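Aminotransferase, class I and II (Erwinia tasmaniensis, PDB 5Z0Q) is a class I and II aminotransferase family protein that binds pyridoxal-5'-phosphate and pairs with a second subunit in its assembly. Local coordinates at residues A[120-125]-A[141-146]; A[124-129]-A[355-360]. All blocks are in the same frame, centred on the assembly; numbering follows the deposited sequence.

Contact 1. Residues A[120-125]-A[141-146]; sequences SATPIY and SAALRL. With PLP (pyridoxal-5'-phosphate), chain M.
Thr-122 reaches over its neighbouring strand with its methyl: CG2 lies 3.7 Å from CB of Ser-141 and equally rests against the backbone of Ala-142 and Ala-143. Its first torsion sets OG1 anti to the backbone N (chi1 171°), which leaves CG2 in the crowded position between the backbone N and the carbonyl carbon, the branch that meets Ser-141. On the sheet face bearing Ala-121 and Ala-142, the methyl of Ala-121 meets Leu-144, CB to CD2 3.8 Å. The Leu-144 CG stands anti to its own carbonyl carbon (chi1 -68°) and beside Thr-122 O, while the other methyl, CD1, lies 4.2 Å from CD of the Pro-123 ring. Three backbone bonds run between the parallel strands: Ala-142 N gives to Ser-120 O at 3.0 Å, Thr-122 N to Ala-142 O at 3.1 Å and Leu-144 N to Thr-122 O at 2.9 Å. Strands 117-122 and 139-146, with helix 127-134 between them in sequence, form a beta-alpha-beta unit of the mixed sheet in the large domain of this aminotransferase fold. CA-H groups of Ser-141, Ala-121 and Ala-143 add weak contacts to the same carbonyl oxygens. Ser-120 OG is hydrogen-bonded to NE2 of His-139, on the adjoining strand. Past Thr-122 a cis peptide leads into Pro-123, and the chain leaves the sheet for the ligand pocket. There the Tyr-125 ring lies face on to pyridoxal-5'-phosphate, whose C2 sits 3.6 Å above the ring plane, over its centre. The hydroxyl end extends over the far part of the pyridine ring, Tyr-125 OH being 3.6 Å from PLP C5.

Contact 2. Residues A[124-129]-A[355-360]; sequences IYPPFF and RDFGND. With PLP (pyridoxal-5'-phosphate), chain M.
Phe-357 presents one face of its ring to Pro-126, whose CG stands over that face and whose CD approaches CE2 to 3.6 Å; the two side chains cross obliquely. In this aminotransferase fold the contact joins the beginning of helix 127-134 to the turn of a beta-hairpin, the loop between the antiparallel strands 349-353 and 362-364 of the smaller sheet. The rim of the same phenyl ring meets the main chain as well, with Ile-124 O near the ring plane and 3.4 Å from CD2. Pro-123 and Pro-177 also touch this buried ring. Next to it, the carbonyl of Asp-356 lies among carbon atoms: CG of Pro-126 is 3.5 Å from its oxygen, and Asp-356 O lies at the edge of the Phe-129 ring, near its plane, 3.2 Å from CZ. Phe-129 CG sits between its own backbone N and carbonyl carbon (chi1 55°); Pro-126 O lies over the centre of one face of the ring. The Tyr-125 ring is covered on both faces, with CD of Pro-127 3.4 Å above its centre on the side opposite the cofactor. Phe-128 CE1 comes to the edge of that ring in its plane. Across the contact the one hydrogen bond is made by backbone atoms: Ile-124 N donates to a lone pair of Phe-357 O, in the carbonyl plane, at 3.3 Å and an N-H...O angle of 151°.

In the fold
Both contacts start from the segment that leaves strand 117-122, and they share Ile-124 and Tyr-125, their centres about 9 Å apart. Contact 1 is buried, within one sheet: regular parallel main-chain bonding with small methyl and leucine packing. Contact 2 is only partly buried and joins segments 226 residues apart in sequence, bringing a hairpin turn to the helix start; it relies on proline and phenyl surfaces, with a single main-chain bond. They meet where CB of Pro-123 lies 3.4 Å from Phe-357 O. Tyr-125 brings both to pyridoxal-5'-phosphate, which is also hydrogen-bonded by the backbone of Val-100 and Val-101 and by Tyr-66 of the second subunit.

Contact 1. Residues A[120-125]-A[141-146]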
ATOM      1  N   SER A 120      22.025   7.693  12.026  1.00 23.26           N
ATOM      2  CA  SER A 120      22.283   7.181  10.690  1.00 29.00           C
ATOM      3  C   SER A 120      23.495   7.904  10.122  1.00 27.50           C
ATOM      4  O   SER A 120      24.085   8.775  10.766  1.00 30.11           O
ATOM      5  CB  SER A 120      21.063   7.352   9.779  1.00 29.25           C
ATOM      6  OG  SER A 120      20.947   8.693   9.337  1.00 28.28           O
ATOM      7  N   ALA A 121      23.865   7.531   8.903  1.00 27.76           N
ATOM      8  CA  ALA A 121      24.947   8.194   8.197  1.00 27.84           C
ATOM      9  C   ALA A 121      24.403   9.365   7.385  1.00 29.71           C
ATOM     10  O   ALA A 121      23.198   9.489   7.156  1.00 26.51           O
ATOM     11  CB  ALA A 121      25.677   7.212   7.280  1.00 25.21           C
ATOM     12  N   THR A 122      25.317  10.240   6.961  1.00 29.92           N
ATOM     13  CA  THR A 122      24.985  11.323   6.051  1.00 25.28           C
ATOM     14  C   THR A 122      26.143  11.434   5.064  1.00 24.42           C
ATOM     15  O   THR A 122      27.315  11.427   5.484  1.00 24.51           O
ATOM     16  CB  THR A 122      24.740  12.658   6.766  1.00 22.59           C
ATOM     17  OG1 THR A 122      24.632  13.710   5.798  1.00 29.01           O
ATOM     18  CG2 THR A 122      25.862  12.974   7.742  1.00 29.29           C
ATOM     19  N   PRO A 123      25.866  11.505   3.751  1.00 22.15           N
ATOM     20  CA  PRO A 123      24.527  11.491   3.150  1.00 25.93           C
ATOM     21  C   PRO A 123      23.872  10.116   3.212  1.00 27.48           C
ATOM     22  O   PRO A 123      24.548   9.141   3.536  1.00 26.15           O
ATOM     23  CB  PRO A 123      24.798  11.894   1.701  1.00 33.75           C
ATOM     24  CG  PRO A 123      26.170  11.374   1.439  1.00 26.18           C
ATOM     25  CD  PRO A 123      26.924  11.556   2.728  1.00 19.82           C
ATOM     26  N   ILE A 124      22.576  10.044   2.911  1.00 32.59           N
ATOM     27  CA  ILE A 124      21.837   8.790   3.015  1.00 33.96           C
ATOM     28  C   ILE A 124      20.508   8.924   2.282  1.00 32.45           C
ATOM     29  O   ILE A 124      20.118  10.027   1.878  1.00 30.23           O
ATOM     30  CB  ILE A 124      21.626   8.400   4.492  1.00 33.27           C
ATOM     31  CG1 ILE A 124      21.413   6.891   4.637  1.00 30.45           C
ATOM     32  CG2 ILE A 124      20.466   9.183   5.093  1.00 27.46           C
ATOM     33  CD1 ILE A 124      21.347   6.421   6.072  1.00 31.59           C
ATOM     34  N   TYR A 125      19.823   7.800   2.088  1.00 30.66           N
ATOM     35  CA  TYR A 125      18.487   7.801   1.513  1.00 32.66           C
ATOM     36  C   TYR A 125      17.595   8.774   2.286  1.00 30.16           C
ATOM     37  O   TYR A 125      17.492   8.666   3.517  1.00 29.30           O
ATOM     38  CB  TYR A 125      17.919   6.380   1.554  1.00 33.47           C
ATOM     39  CG  TYR A 125      16.616   6.165   0.818  1.00 32.82           C
ATOM     40  CD1 TYR A 125      16.437   6.633  -0.476  1.00 32.08           C
ATOM     41  CD2 TYR A 125      15.577   5.455   1.406  1.00 33.03           C
ATOM     42  CE1 TYR A 125      15.248   6.427  -1.151  1.00 36.37           C
ATOM     43  CE2 TYR A 125      14.386   5.241   0.737  1.00 32.66           C
ATOM     44  CZ  TYR A 125      14.227   5.730  -0.541  1.00 36.38           C
ATOM     45  OH  TYR A 125      13.044   5.519  -1.211  1.00 43.86           O
ATOM     46  N   SER A 141      23.378  12.531  12.983  1.00 38.12           N
ATOM     47  CA  SER A 141      23.989  12.169  11.711  1.00 29.14           C
ATOM     48  C   SER A 141      25.500  12.081  11.867  1.00 32.69           C
ATOM     49  O   SER A 141      26.124  12.982  12.435  1.00 35.69           O
ATOM     50  CB  SER A 141      23.629  13.189  10.627  1.00 22.72           C
ATOM     51  OG  SER A 141      22.227  13.373  10.548  1.00 36.73           O
ATOM     52  N   ALA A 142      26.080  10.997  11.359  1.00 33.47           N
ATOM     53  CA  ALA A 142      27.523  10.798  11.339  1.00 32.16           C
ATOM     54  C   ALA A 142      27.999  10.885   9.896  1.00 28.82           C
ATOM     55  O   ALA A 142      27.550  10.111   9.043  1.00 32.99           O
ATOM     56  CB  ALA A 142      27.905   9.452  11.955  1.00 35.02           C
ATOM     57  N   ALA A 143      28.903  11.821   9.627  1.00 26.71           N
ATOM     58  CA  ALA A 143      29.326  12.081   8.259  1.00 32.02           C
ATOM     59  C   ALA A 143      30.154  10.928   7.709  1.00 33.31           C
ATOM     60  O   ALA A 143      31.037  10.394   8.387  1.00 38.14           O
ATOM     61  CB  ALA A 143      30.128  13.379   8.188  1.00 33.01           C
ATOM     62  N   LEU A 144      29.857  10.540   6.471  1.00 28.61           N
ATOM     63  CA  LEU A 144      30.690   9.573   5.771  1.00 28.19           C
ATOM     64  C   LEU A 144      31.988  10.232   5.326  1.00 29.84           C
ATOM     65  O   LEU A 144      31.991  11.366   4.840  1.00 35.78           O
ATOM     66  CB  LEU A 144      29.952   9.004   4.560  1.00 26.65           C
ATOM     67  CG  LEU A 144      28.740   8.117   4.838  1.00 32.64           C
ATOM     68  CD1 LEU A 144      28.157   7.593   3.537  1.00 23.89           C
ATOM     69  CD2 LEU A 144      29.125   6.968   5.754  1.00 32.80           C
ATOM     70  N   ARG A 145      33.094   9.518   5.496  1.00 26.96           N
ATOM     71  CA  ARG A 145      34.408  10.022   5.127  1.00 25.20           C
ATOM     72  C   ARG A 145      35.009   9.151   4.033  1.00 29.46           C
ATOM     73  O   ARG A 145      34.816   7.931   4.016  1.00 27.50           O
ATOM     74  CB  ARG A 145      35.344  10.077   6.338  1.00 29.39           C
ATOM     75  CG  ARG A 145      34.902  11.077   7.392  1.00 36.51           C
ATOM     76  CD  ARG A 145      34.541  12.407   6.747  1.00 41.60           C
ATOM     77  NE  ARG A 145      33.947  13.344   7.694  1.00 46.22           N
ATOM     78  CZ  ARG A 145      33.426  14.518   7.353  1.00 49.82           C
ATOM     79  NH1 ARG A 145      33.422  14.898   6.081  1.00 41.83           N
ATOM     80  NH2 ARG A 145      32.905  15.311   8.279  1.00 43.13           N
ATOM     81  N   LEU A 146      35.729   9.792   3.119  1.00 31.40           N
ATOM     82  CA  LEU A 146      36.361   9.095   2.010  1.00 32.11           C
ATOM     83  C   LEU A 146      37.685   8.492   2.463  1.00 33.93           C
ATOM     84  O   LEU A 146      38.522   9.183   3.051  1.00 40.37           O
ATOM     85  CB  LEU A 146      36.578  10.059   0.844  1.00 37.76           C
ATOM     86  CG  LEU A 146      37.204   9.503  -0.434  1.00 40.39           C
ATOM     87  CD1 LEU A 146      36.439   8.283  -0.896  1.00 42.60           C
ATOM     88  CD2 LEU A 146      37.218  10.567  -1.518  1.00 31.88           C
TER
HETATM   89  N1  PLP M 401      15.518   1.988   0.144  1.00 34.00           N
HETATM   90  C2  PLP M 401      16.561   2.568  -0.551  1.00 34.69           C
HETATM   91  C2A PLP M 401      17.880   2.798   0.128  1.00 34.89           C
HETATM   92  C3  PLP M 401      16.393   2.935  -1.881  1.00 36.53           C
HETATM   93  O3  PLP M 401      17.428   3.509  -2.570  1.00 36.52           O
HETATM   94  C4  PLP M 401      15.172   2.719  -2.510  1.00 42.98           C
HETATM   95  C4A PLP M 401      15.037   2.950  -3.987  1.00 41.52           C
HETATM   96  C5  PLP M 401      14.124   2.139  -1.804  1.00 44.62           C
HETATM   97  C6  PLP M 401      14.303   1.773  -0.475  1.00 39.34           C
HETATM   98  C5A PLP M 401      12.801   1.909  -2.498  1.00 45.84           C
HETATM   99  O4P PLP M 401      11.748   1.821  -1.565  1.00 42.80           O
HETATM  100  P   PLP M 401      10.224   1.861  -2.085  1.00 47.94           P
HETATM  101  O1P PLP M 401      10.044   3.035  -3.019  1.00 46.57           O
HETATM  102  O2P PLP M 401       9.282   2.002  -0.911  1.00 41.25           O
HETATM  103  O3P PLP M 401       9.935   0.574  -2.819  1.00 44.89           O

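Contact 2. Residues A[124-129]-A[355-360]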
ATOM      1  N   ILE A 124      22.576  10.044   2.911  1.00 32.59           N
ATOM      2  CA  ILE A 124      21.837   8.790   3.015  1.00 33.96           C
ATOM      3  C   ILE A 124      20.508   8.924   2.282  1.00 32.45           C
ATOM      4  O   ILE A 124      20.118  10.027   1.878  1.00 30.23           O
ATOM      5  CB  ILE A 124      21.626   8.400   4.492  1.00 33.27           C
ATOM      6  CG1 ILE A 124      21.413   6.891   4.637  1.00 30.45           C
ATOM      7  CG2 ILE A 124      20.466   9.183   5.093  1.00 27.46           C
ATOM      8  CD1 ILE A 124      21.347   6.421   6.072  1.00 31.59           C
ATOM      9  N   TYR A 125      19.823   7.800   2.088  1.00 30.66           N
ATOM     10  CA  TYR A 125      18.487   7.801   1.513  1.00 32.66           C
ATOM     11  C   TYR A 125      17.595   8.774   2.286  1.00 30.16           C
ATOM     12  O   TYR A 125      17.492   8.666   3.517  1.00 29.30           O
ATOM     13  CB  TYR A 125      17.919   6.380   1.554  1.00 33.47           C
ATOM     14  CG  TYR A 125      16.616   6.165   0.818  1.00 32.82           C
ATOM     15  CD1 TYR A 125      16.437   6.633  -0.476  1.00 32.08           C
ATOM     16  CD2 TYR A 125      15.577   5.455   1.406  1.00 33.03           C
ATOM     17  CE1 TYR A 125      15.248   6.427  -1.151  1.00 36.37           C
ATOM     18  CE2 TYR A 125      14.386   5.241   0.737  1.00 32.66           C
ATOM     19  CZ  TYR A 125      14.227   5.730  -0.541  1.00 36.38           C
ATOM     20  OH  TYR A 125      13.044   5.519  -1.211  1.00 43.86           O
ATOM     21  N   PRO A 126      16.958   9.733   1.614  1.00 31.16           N
ATOM     22  CA  PRO A 126      16.289  10.849   2.315  1.00 26.38           C
ATOM     23  C   PRO A 126      15.292  10.395   3.372  1.00 35.19           C
ATOM     24  O   PRO A 126      15.237  11.007   4.449  1.00 38.53           O
ATOM     25  CB  PRO A 126      15.597  11.611   1.175  1.00 23.91           C
ATOM     26  CG  PRO A 126      16.464  11.351  -0.007  1.00 30.06           C
ATOM     27  CD  PRO A 126      17.000   9.948   0.156  1.00 35.12           C
ATOM     28  N   PRO A 127      14.478   9.355   3.131  1.00 34.21           N
ATOM     29  CA  PRO A 127      13.533   8.930   4.181  1.00 28.58           C
ATOM     30  C   PRO A 127      14.188   8.506   5.491  1.00 32.15           C
ATOM     31  O   PRO A 127      13.472   8.348   6.488  1.00 35.27           O
ATOM     32  CB  PRO A 127      12.792   7.754   3.532  1.00 23.72           C
ATOM     33  CG  PRO A 127      12.838   8.052   2.098  1.00 27.72           C
ATOM     34  CD  PRO A 127      14.198   8.639   1.870  1.00 29.19           C
ATOM     35  N   PHE A 128      15.511   8.328   5.529  1.00 34.32           N
ATOM     36  CA  PHE A 128      16.153   7.880   6.762  1.00 36.79           C
ATOM     37  C   PHE A 128      16.114   8.955   7.840  1.00 38.19           C
ATOM     38  O   PHE A 128      15.924   8.647   9.021  1.00 45.40           O
ATOM     39  CB  PHE A 128      17.589   7.447   6.481  1.00 32.44           C
ATOM     40  CG  PHE A 128      17.714   6.007   6.092  1.00 37.72           C
ATOM     41  CD1 PHE A 128      17.316   5.578   4.839  1.00 37.74           C
ATOM     42  CD2 PHE A 128      18.218   5.079   6.983  1.00 38.50           C
ATOM     43  CE1 PHE A 128      17.426   4.253   4.481  1.00 32.15           C
ATOM     44  CE2 PHE A 128      18.331   3.753   6.631  1.00 37.57           C
ATOM     45  CZ  PHE A 128      17.935   3.339   5.379  1.00 32.07           C
ATOM     46  N   PHE A 129      16.300  10.220   7.463  1.00 36.46           N
ATOM     47  CA  PHE A 129      16.126  11.317   8.404  1.00 37.30           C
ATOM     48  C   PHE A 129      14.794  12.033   8.234  1.00 33.84           C
ATOM     49  O   PHE A 129      14.459  12.889   9.061  1.00 37.88           O
ATOM     50  CB  PHE A 129      17.281  12.323   8.286  1.00 32.67           C
ATOM     51  CG  PHE A 129      17.492  12.856   6.898  1.00 28.36           C
ATOM     52  CD1 PHE A 129      18.336  12.207   6.013  1.00 36.72           C
ATOM     53  CD2 PHE A 129      16.862  14.019   6.485  1.00 33.10           C
ATOM     54  CE1 PHE A 129      18.538  12.698   4.739  1.00 34.59           C
ATOM     55  CE2 PHE A 129      17.060  14.516   5.211  1.00 39.99           C
ATOM     56  CZ  PHE A 129      17.900  13.854   4.337  1.00 38.66           C
ATOM     57  N   ARG A 355      21.225  17.775  -2.243  1.00 34.58           N
ATOM     58  CA  ARG A 355      20.695  18.476  -1.078  1.00 38.09           C
ATOM     59  C   ARG A 355      19.656  17.629  -0.354  1.00 32.77           C
ATOM     60  O   ARG A 355      19.575  17.649   0.880  1.00 31.78           O
ATOM     61  CB  ARG A 355      20.096  19.817  -1.502  1.00 35.10           C
ATOM     62  CG  ARG A 355      19.540  20.643  -0.355  1.00 30.72           C
ATOM     63  CD  ARG A 355      18.932  21.947  -0.853  1.00 36.40           C
ATOM     64  NE  ARG A 355      19.896  22.754  -1.596  1.00 48.92           N
ATOM     65  CZ  ARG A 355      20.751  23.604  -1.036  1.00 49.89           C
ATOM     66  NH1 ARG A 355      20.768  23.761   0.280  1.00 54.56           N
ATOM     67  NH2 ARG A 355      21.593  24.297  -1.793  1.00 46.25           N
ATOM     68  N   ASP A 356      18.855  16.872  -1.107  1.00 37.86           N
ATOM     69  CA  ASP A 356      17.871  15.985  -0.499  1.00 39.23           C
ATOM     70  C   ASP A 356      18.524  14.849   0.277  1.00 33.12           C
ATOM     71  O   ASP A 356      17.899  14.299   1.189  1.00 31.20           O
ATOM     72  CB  ASP A 356      16.942  15.423  -1.575  1.00 40.52           C
ATOM     73  CG  ASP A 356      16.361  16.505  -2.466  1.00 48.22           C
ATOM     74  OD1 ASP A 356      16.097  17.616  -1.957  1.00 46.43           O
ATOM     75  OD2 ASP A 356      16.175  16.246  -3.674  1.00 48.27           O
ATOM     76  N   PHE A 357      19.761  14.488  -0.062  1.00 36.20           N
ATOM     77  CA  PHE A 357      20.493  13.452   0.651  1.00 32.05           C
ATOM     78  C   PHE A 357      21.333  13.998   1.799  1.00 31.58           C
ATOM     79  O   PHE A 357      21.834  13.211   2.608  1.00 31.12           O
ATOM     80  CB  PHE A 357      21.397  12.683  -0.319  1.00 29.11           C
ATOM     81  CG  PHE A 357      20.663  12.062  -1.476  1.00 30.73           C
ATOM     82  CD1 PHE A 357      20.459  12.774  -2.647  1.00 30.90           C
ATOM     83  CD2 PHE A 357      20.185  10.765  -1.395  1.00 35.82           C
ATOM     84  CE1 PHE A 357      19.788  12.205  -3.713  1.00 33.97           C
ATOM     85  CE2 PHE A 357      19.512  10.190  -2.459  1.00 30.55           C
ATOM     86  CZ  PHE A 357      19.314  10.911  -3.619  1.00 25.56           C
ATOM     87  N   GLY A 358      21.498  15.316   1.889  1.00 30.25           N
ATOM     88  CA  GLY A 358      22.239  15.911   2.983  1.00 20.26           C
ATOM     89  C   GLY A 358      23.603  16.442   2.590  1.00 26.46           C
ATOM     90  O   GLY A 358      24.499  16.532   3.434  1.00 33.23           O
ATOM     91  N   ASN A 359      23.772  16.806   1.317  1.00 31.78           N
ATOM     92  CA  ASN A 359      25.058  17.320   0.835  1.00 25.72           C
ATOM     93  C   ASN A 359      24.799  18.008  -0.512  1.00 26.15           C
ATOM     94  O   ASN A 359      24.801  17.359  -1.557  1.00 31.14           O
ATOM     95  CB  ASN A 359      26.088  16.217   0.706  1.00 28.46           C
ATOM     96  CG  ASN A 359      27.502  16.748   0.595  1.00 32.48           C
ATOM     97  OD1 ASN A 359      27.738  17.808   0.017  1.00 31.11           O
ATOM     98  ND2 ASN A 359      28.456  16.009   1.151  1.00 26.43           N
ATOM     99  N   ASP A 360      24.595  19.326  -0.465  1.00 26.76           N
ATOM    100  CA  ASP A 360      24.257  20.106  -1.658  1.00 27.84           C
ATOM    101  C   ASP A 360      25.424  20.256  -2.639  1.00 30.91           C
ATOM    102  O   ASP A 360      25.271  20.994  -3.620  1.00 31.20           O
ATOM    103  CB  ASP A 360      23.740  21.487  -1.253  1.00 32.83           C
ATOM    104  CG  ASP A 360      24.841  22.398  -0.737  1.00 41.60           C
ATOM    105  OD1 ASP A 360      25.791  21.890  -0.105  1.00 50.94           O
ATOM    106  OD2 ASP A 360      24.754  23.623  -0.966  1.00 42.38           O
TER
HETATM  107  N1  PLP M 401      15.518   1.988   0.144  1.00 34.00           N
HETATM  108  C2  PLP M 401      16.561   2.568  -0.551  1.00 34.69           C
HETATM  109  C2A PLP M 401      17.880   2.798   0.128  1.00 34.89           C
HETATM  110  C3  PLP M 401      16.393   2.935  -1.881  1.00 36.53           C
HETATM  111  O3  PLP M 401      17.428   3.509  -2.570  1.00 36.52           O
HETATM  112  C4  PLP M 401      15.172   2.719  -2.510  1.00 42.98           C
HETATM  113  C4A PLP M 401      15.037   2.950  -3.987  1.00 41.52           C
HETATM  114  C5  PLP M 401      14.124   2.139  -1.804  1.00 44.62           C
HETATM  115  C6  PLP M 401      14.303   1.773  -0.475  1.00 39.34           C
HETATM  116  C5A PLP M 401      12.801   1.909  -2.498  1.00 45.84           C
HETATM  117  O4P PLP M 401      11.748   1.821  -1.565  1.00 42.80           O
HETATM  118  P   PLP M 401      10.224   1.861  -2.085  1.00 47.94           P
HETATM  119  O1P PLP M 401      10.044   3.035  -3.019  1.00 46.57           O
HETATM  120  O2P PLP M 401       9.282   2.002  -0.911  1.00 41.25           O
HETATM  121  O3P PLP M 401       9.935   0.574  -2.819  1.00 44.89           O